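Local atomic coordinates of endo-beta-mannanase (Opitutaceae bacterium TAV5, PDB entry 7BOB), a protein that probably hydrolyses beta-1,4-linked mannosides as an exo-acting glycoside hydrolase of family 5, in a bacterium of the termite hindgut. Residues A27-E32 with A36-E41; Y388-Y393 with R407-R412. One frame throughout, in Å; residues are numbered along the deposited sequence.

How the interactions relate
The two contacts lie on opposite sides of the chain's centre, their centres 43 Å apart and their nearest atoms about 25 Å apart, and they share no element. Interaction 1 is a surface contact in the parallel eight-stranded domain, between the loop after strand 20-23 and the start of helix 39-51. Interaction 2 is buried, in the domain with the mixed sheet, and sets helix 406-422 against the loop that follows strand 385-389. Chemistry follows place: 27-32 and 36-41 are joined by direct hydrogen bonds, two of the three to one carboxylate, whereas 388-393 and 407-412 meet through a methyl, rings and a water, with no direct hydrogen bond across.

Interaction 1: residues A27-E32 with A36-E41; sequences ASCGVE and AWPEDE
Glu41 turns its carboxylate onto Ser28 and supplies most of the polar chemistry. Ser28 OG donates to Glu41 OE1 at 2.6 Å, and Ser28 N donates to Glu41 OE2 at 3.1 Å with a bent N-H...O angle of 143°. Both oxygens are met on their syn sides, under 20° out of the carboxylate plane, so one residue grips both oxygens, which should limit the group's rotation. The glutamate spans the gap because its chain runs extended, with CG anti to the backbone N (chi1 176°). A water accepts from Ala27 N and donates to Glu41 OE2, 2.7 Å from each. One backbone bond, Ala36 N to Glu32 O at 2.9 Å, belongs to the short helix 33-36 between the segments.

Apolar contact fills the middle. Cys29 SG lies 3.9 Å from Pro38 CD, while Cys29 CB meets Ala36 CB at 3.8 Å. The Glu32 carboxylate leads away to a salt bridge with Arg62.

Glu32 and Pro38 occupy the N-cap positions of helices 33-36 and 39-51, and Pro38 centres an inverse gamma turn. The contact lies in the first beta-alpha connection of the (beta/alpha)8 barrel expected of family 5, between strand 20-23 and helix 39-51.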
loop_
_atom_site.group_PDB
_atom_site.type_symbol
_atom_site.label_atom_id
_atom_site.label_comp_id
_atom_site.label_asym_id
_atom_site.label_seq_id
_atom_site.Cartn_x
_atom_site.Cartn_y
_atom_site.Cartn_z
ATOM N N ALA A 27 -8.641 -39.938 -4.068
ATOM C CA ALA A 27 -9.771 -39.386 -3.324
ATOM C C ALA A 27 -9.572 -39.478 -1.811
ATOM O O ALA A 27 -9.929 -38.548 -1.071
ATOM C CB ALA A 27 -11.052 -40.119 -3.696
ATOM N N SER A 28 -9.056 -40.614 -1.327
ATOM C CA SER A 28 -9.122 -40.898 0.101
ATOM C C SER A 28 -8.109 -40.104 0.917
ATOM O O SER A 28 -8.326 -39.908 2.117
ATOM C CB SER A 28 -8.910 -42.387 0.356
ATOM O OG SER A 28 -7.593 -42.749 -0.003
ATOM N N CYS A 29 -7.027 -39.630 0.302
ATOM C CA CYS A 29 -5.954 -38.994 1.058
ATOM C C CYS A 29 -5.440 -37.692 0.463
ATOM O O CYS A 29 -4.550 -37.084 1.065
ATOM C CB CYS A 29 -4.772 -39.977 1.192
ATOM S SG CYS A 29 -4.216 -40.661 -0.418
ATOM N N GLY A 30 -5.936 -37.258 -0.703
ATOM C CA GLY A 30 -5.419 -36.071 -1.350
ATOM C C GLY A 30 -3.903 -35.990 -1.338
ATOM O O GLY A 30 -3.213 -36.947 -1.703
ATOM N N VAL A 31 -3.386 -34.855 -0.859
ATOM C CA VAL A 31 -1.965 -34.540 -0.901
ATOM C C VAL A 31 -1.107 -35.435 -0.023
ATOM O O VAL A 31 0.122 -35.321 -0.076
ATOM C CB VAL A 31 -1.710 -33.087 -0.447
ATOM C CG1 VAL A 31 -2.373 -32.114 -1.381
ATOM C CG2 VAL A 31 -2.187 -32.887 1.006
ATOM N N GLU A 32 -1.708 -36.271 0.823
ATOM C CA GLU A 32 -0.947 -37.197 1.655
ATOM C C GLU A 32 -0.662 -38.524 0.945
ATOM O O GLU A 32 -0.311 -39.496 1.616
ATOM C CB GLU A 32 -1.684 -37.453 2.983
ATOM C CG GLU A 32 -1.858 -36.184 3.891
ATOM C CD GLU A 32 -0.525 -35.480 4.180
ATOM O OE1 GLU A 32 0.436 -36.197 4.528
ATOM O OE2 GLU A 32 -0.425 -34.219 4.061
ATOM N N ALA A 36 0.095 -42.153 2.753
ATOM C CA ALA A 36 -0.988 -43.105 2.958
ATOM C C ALA A 36 -0.905 -44.300 2.003
ATOM O O ALA A 36 -1.361 -45.393 2.354
ATOM C CB ALA A 36 -2.337 -42.394 2.813
ATOM N N TRP A 37 -0.318 -44.105 0.813
ATOM C CA TRP A 37 -0.191 -45.054 -0.294
ATOM C C TRP A 37 -1.324 -46.080 -0.368
ATOM O O TRP A 37 -1.120 -47.247 -0.020
ATOM C CB TRP A 37 1.153 -45.782 -0.213
ATOM C CG TRP A 37 1.581 -46.350 -1.557
ATOM C CD1 TRP A 37 1.806 -47.662 -1.864
ATOM C CD2 TRP A 37 1.815 -45.610 -2.770
ATOM N NE1 TRP A 37 2.180 -47.785 -3.187
ATOM C CE2 TRP A 37 2.203 -46.536 -3.757
ATOM C CE3 TRP A 37 1.766 -44.255 -3.104
ATOM C CZ2 TRP A 37 2.512 -46.150 -5.063
ATOM C CZ3 TRP A 37 2.075 -43.869 -4.398
ATOM C CH2 TRP A 37 2.438 -44.806 -5.359
ATOM N N PRO A 38 -2.530 -45.685 -0.796
ATOM C CA PRO A 38 -3.595 -46.677 -1.033
ATOM C C PRO A 38 -3.452 -47.242 -2.444
ATOM O O PRO A 38 -4.068 -46.778 -3.421
ATOM C CB PRO A 38 -4.868 -45.848 -0.852
ATOM C CG PRO A 38 -4.475 -44.472 -1.371
ATOM C CD PRO A 38 -2.989 -44.307 -1.065
ATOM N N GLU A 39 -2.601 -48.265 -2.562
ATOM C CA GLU A 39 -2.121 -48.657 -3.883
ATOM C C GLU A 39 -3.230 -49.243 -4.748
ATOM O O GLU A 39 -3.298 -48.945 -5.946
ATOM C CB GLU A 39 -0.962 -49.628 -3.768
ATOM C CG GLU A 39 -0.264 -49.834 -5.108
ATOM C CD GLU A 39 0.943 -50.756 -5.012
ATOM O OE1 GLU A 39 2.044 -50.268 -4.673
ATOM O OE2 GLU A 39 0.790 -51.965 -5.287
ATOM N N ASP A 40 -4.123 -50.061 -4.180
ATOM C CA ASP A 40 -5.226 -50.567 -4.999
ATOM C C ASP A 40 -6.077 -49.416 -5.515
ATOM O O ASP A 40 -6.473 -49.401 -6.688
ATOM C CB ASP A 40 -6.092 -51.545 -4.210
ATOM C CG ASP A 40 -5.417 -52.895 -4.007
ATOM O OD1 ASP A 40 -4.338 -53.138 -4.612
ATOM O OD2 ASP A 40 -5.973 -53.712 -3.233
ATOM N N GLU A 41 -6.355 -48.432 -4.649
ATOM C CA GLU A 41 -7.116 -47.260 -5.065
ATOM C C GLU A 41 -6.416 -46.538 -6.213
ATOM O O GLU A 41 -7.039 -46.233 -7.233
ATOM C CB GLU A 41 -7.329 -46.332 -3.866
ATOM C CG GLU A 41 -8.046 -45.008 -4.202
ATOM C CD GLU A 41 -8.321 -44.145 -2.967
ATOM O OE1 GLU A 41 -7.859 -44.516 -1.858
ATOM O OE2 GLU A 41 -9.005 -43.094 -3.114
HETATM O O HOH W 1 -9.331 -42.023 -5.617
#

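Interaction 2: residues Y388-Y393 with R407-R412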
loop_
_atom_site.group_PDB
_atom_site.type_symbol
_atom_site.label_atom_id
_atom_site.label_comp_id
_atom_site.label_asym_id
_atom_site.label_seq_id
_atom_site.Cartn_x
_atom_site.Cartn_y
_atom_site.Cartn_z
ATOM N N TYR A 388 -0.970 -5.519 -29.428
ATOM C CA TYR A 388 0.461 -5.240 -29.310
ATOM C C TYR A 388 0.953 -5.611 -27.907
ATOM O O TYR A 388 0.482 -5.048 -26.914
ATOM C CB TYR A 388 0.734 -3.768 -29.615
ATOM C CG TYR A 388 2.197 -3.387 -29.638
ATOM C CD1 TYR A 388 2.780 -2.740 -28.549
ATOM C CD2 TYR A 388 2.997 -3.669 -30.735
ATOM C CE1 TYR A 388 4.118 -2.387 -28.553
ATOM C CE2 TYR A 388 4.335 -3.305 -30.755
ATOM C CZ TYR A 388 4.886 -2.669 -29.658
ATOM O OH TYR A 388 6.208 -2.305 -29.649
ATOM N N TRP A 389 1.881 -6.584 -27.833
ATOM C CA TRP A 389 2.586 -6.935 -26.599
ATOM C C TRP A 389 3.851 -6.087 -26.515
ATOM O O TRP A 389 4.705 -6.186 -27.404
ATOM C CB TRP A 389 2.925 -8.427 -26.589
ATOM C CG TRP A 389 3.632 -8.973 -25.352
ATOM C CD1 TRP A 389 4.953 -8.816 -25.028
ATOM C CD2 TRP A 389 3.061 -9.774 -24.302
ATOM N NE1 TRP A 389 5.233 -9.467 -23.868
ATOM C CE2 TRP A 389 4.100 -10.073 -23.399
ATOM C CE3 TRP A 389 1.782 -10.281 -24.050
ATOM C CZ2 TRP A 389 3.900 -10.828 -22.233
ATOM C CZ3 TRP A 389 1.587 -11.049 -22.891
ATOM C CH2 TRP A 389 2.642 -11.304 -21.999
ATOM N N PRO A 390 3.989 -5.205 -25.524
ATOM C CA PRO A 390 5.089 -4.223 -25.562
ATOM C C PRO A 390 6.458 -4.874 -25.384
ATOM O O PRO A 390 6.591 -5.935 -24.766
ATOM C CB PRO A 390 4.765 -3.278 -24.392
ATOM C CG PRO A 390 3.894 -4.086 -23.465
ATOM C CD PRO A 390 3.098 -5.019 -24.366
ATOM N N ARG A 391 7.495 -4.200 -25.909
ATOM C CA ARG A 391 8.853 -4.748 -25.834
ATOM C C ARG A 391 9.304 -4.980 -24.389
ATOM O O ARG A 391 9.986 -5.961 -24.101
ATOM C CB ARG A 391 9.846 -3.838 -26.560
ATOM C CG ARG A 391 11.318 -4.165 -26.265
ATOM C CD ARG A 391 12.289 -3.299 -27.063
ATOM N NE ARG A 391 12.209 -3.595 -28.487
ATOM C CZ ARG A 391 12.904 -4.561 -29.084
ATOM N NH1 ARG A 391 13.751 -5.310 -28.383
ATOM N NH2 ARG A 391 12.758 -4.775 -30.387
ATOM N N HIS A 392 8.967 -4.085 -23.475
ATOM C CA HIS A 392 9.305 -4.265 -22.065
ATOM C C HIS A 392 7.999 -4.425 -21.305
ATOM O O HIS A 392 7.243 -3.461 -21.130
ATOM C CB HIS A 392 10.127 -3.095 -21.526
ATOM C CG HIS A 392 11.271 -2.707 -22.412
ATOM N ND1 HIS A 392 12.498 -3.340 -22.363
ATOM C CD2 HIS A 392 11.371 -1.763 -23.381
ATOM C CE1 HIS A 392 13.305 -2.794 -23.255
ATOM N NE2 HIS A 392 12.646 -1.839 -23.890
ATOM N N TYR A 393 7.733 -5.646 -20.876
ATOM C CA TYR A 393 6.463 -6.034 -20.290
ATOM C C TYR A 393 6.515 -6.094 -18.767
ATOM O O TYR A 393 5.548 -5.704 -18.103
ATOM C CB TYR A 393 6.038 -7.389 -20.876
ATOM C CG TYR A 393 4.632 -7.836 -20.523
ATOM C CD1 TYR A 393 4.363 -8.498 -19.317
ATOM C CD2 TYR A 393 3.575 -7.623 -21.406
ATOM C CE1 TYR A 393 3.067 -8.925 -19.009
ATOM C CE2 TYR A 393 2.281 -8.037 -21.111
ATOM C CZ TYR A 393 2.026 -8.676 -19.918
ATOM O OH TYR A 393 0.727 -9.063 -19.640
ATOM N N ARG A 407 -0.090 -6.436 -14.528
ATOM C CA ARG A 407 -1.501 -6.370 -14.162
ATOM C C ARG A 407 -2.225 -5.287 -14.958
ATOM O O ARG A 407 -3.367 -5.480 -15.399
ATOM C CB ARG A 407 -1.649 -6.114 -12.669
ATOM C CG ARG A 407 -3.040 -6.408 -12.184
ATOM C CD ARG A 407 -3.169 -6.182 -10.677
ATOM N NE ARG A 407 -4.571 -6.228 -10.274
ATOM C CZ ARG A 407 -5.298 -7.341 -10.174
ATOM N NH1 ARG A 407 -4.777 -8.554 -10.432
ATOM N NH2 ARG A 407 -6.573 -7.241 -9.816
ATOM N N GLU A 408 -1.565 -4.148 -15.166
ATOM C CA GLU A 408 -2.169 -3.052 -15.916
ATOM C C GLU A 408 -2.275 -3.392 -17.394
ATOM O O GLU A 408 -3.320 -3.166 -18.024
ATOM C CB GLU A 408 -1.345 -1.781 -15.738
ATOM C CG GLU A 408 -1.527 -1.113 -14.373
ATOM C CD GLU A 408 -2.971 -0.695 -14.114
ATOM O OE1 GLU A 408 -3.745 -0.488 -15.091
ATOM O OE2 GLU A 408 -3.332 -0.565 -12.924
ATOM N N THR A 409 -1.183 -3.901 -17.977
ATOM C CA THR A 409 -1.220 -4.235 -19.393
ATOM C C THR A 409 -2.245 -5.321 -19.651
ATOM O O THR A 409 -3.060 -5.214 -20.580
ATOM C CB THR A 409 0.160 -4.676 -19.856
ATOM O OG1 THR A 409 1.096 -3.625 -19.599
ATOM C CG2 THR A 409 0.166 -5.059 -21.364
ATOM N N SER A 410 -2.253 -6.352 -18.804
ATOM C CA SER A 410 -3.086 -7.515 -19.081
ATOM C C SER A 410 -4.565 -7.207 -18.900
ATOM O O SER A 410 -5.397 -7.809 -19.582
ATOM C CB SER A 410 -2.670 -8.689 -18.197
ATOM O OG SER A 410 -3.059 -8.489 -16.854
ATOM N N ARG A 411 -4.918 -6.295 -17.990
ATOM C CA ARG A 411 -6.311 -5.858 -17.898
ATOM C C ARG A 411 -6.785 -5.276 -19.221
ATOM O O ARG A 411 -7.913 -5.540 -19.657
ATOM C CB ARG A 411 -6.481 -4.802 -16.801
ATOM C CG ARG A 411 -7.221 -5.274 -15.565
ATOM C CD ARG A 411 -6.848 -4.410 -14.317
ATOM N NE ARG A 411 -6.935 -2.978 -14.585
ATOM C CZ ARG A 411 -8.074 -2.288 -14.530
ATOM N NH1 ARG A 411 -9.204 -2.939 -14.214
ATOM N NH2 ARG A 411 -8.089 -0.968 -14.794
ATOM N N ARG A 412 -5.938 -4.468 -19.863
ATOM C CA ARG A 412 -6.325 -3.828 -21.121
ATOM C C ARG A 412 -6.353 -4.835 -22.257
ATOM O O ARG A 412 -7.207 -4.750 -23.153
ATOM C CB ARG A 412 -5.360 -2.698 -21.460
ATOM C CG ARG A 412 -5.328 -1.559 -20.451
ATOM C CD ARG A 412 -4.063 -0.711 -20.634
ATOM N NE ARG A 412 -4.231 0.648 -20.120
ATOM C CZ ARG A 412 -3.983 0.982 -18.855
ATOM N NH1 ARG A 412 -3.554 0.045 -17.995
ATOM N NH2 ARG A 412 -4.158 2.245 -18.444
HETATM O O HOH W 2 3.051 -5.541 -19.030
#
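Tyr393 lays its ring obliquely across the methyl of Thr409, with CE2 at 3.7 Å from Thr409 CG2. The contact belongs to a beta-alpha-beta unit, strand 385-389, helix 406-422 and strand 427-431, and packs the loop leaving the first strand against the first turns of the helix. The methyl is available because Thr409 OG1 sits beside the backbone N (chi1 -58°), which leaves CG2 anti to it, and the threonine CB points at the loop. Pro390 reaches toward the same methyl with its ring, CD at 4.2 Å from Thr409 CG2, a looser contact than that of the tyrosine. Beyond the ring, Tyr393 OH comes within 3.7 Å of Ser410 CB. Both of these hydroxyls have partners elsewhere: Tyr393 OH is hydrogen-bonded to Val200 O, outside the unit, and Ser410 OG to Pro406 O.

Trp389 covers one face of the Tyr393 ring, its CZ2 3.2 Å above the plane and over the ring centre, and itself meets Phe274 edge-to-face. This cover, together with the hydroxyl's bond to Val200, should restrict the ring's movement.

No direct hydrogen bond joins the two segments, so the polar link is indirect. Thr409 OG1, which has a weak hydrogen bond to Glu405 O, reaches the loop through one water, 2.8 Å from that OG1. The same water donates to Tyr393 O at 2.7 Å. Its oxygen stands at a height of 3.0 Å above the plane of the Tyr393 ring, over the ring centre, on the face opposite Trp389.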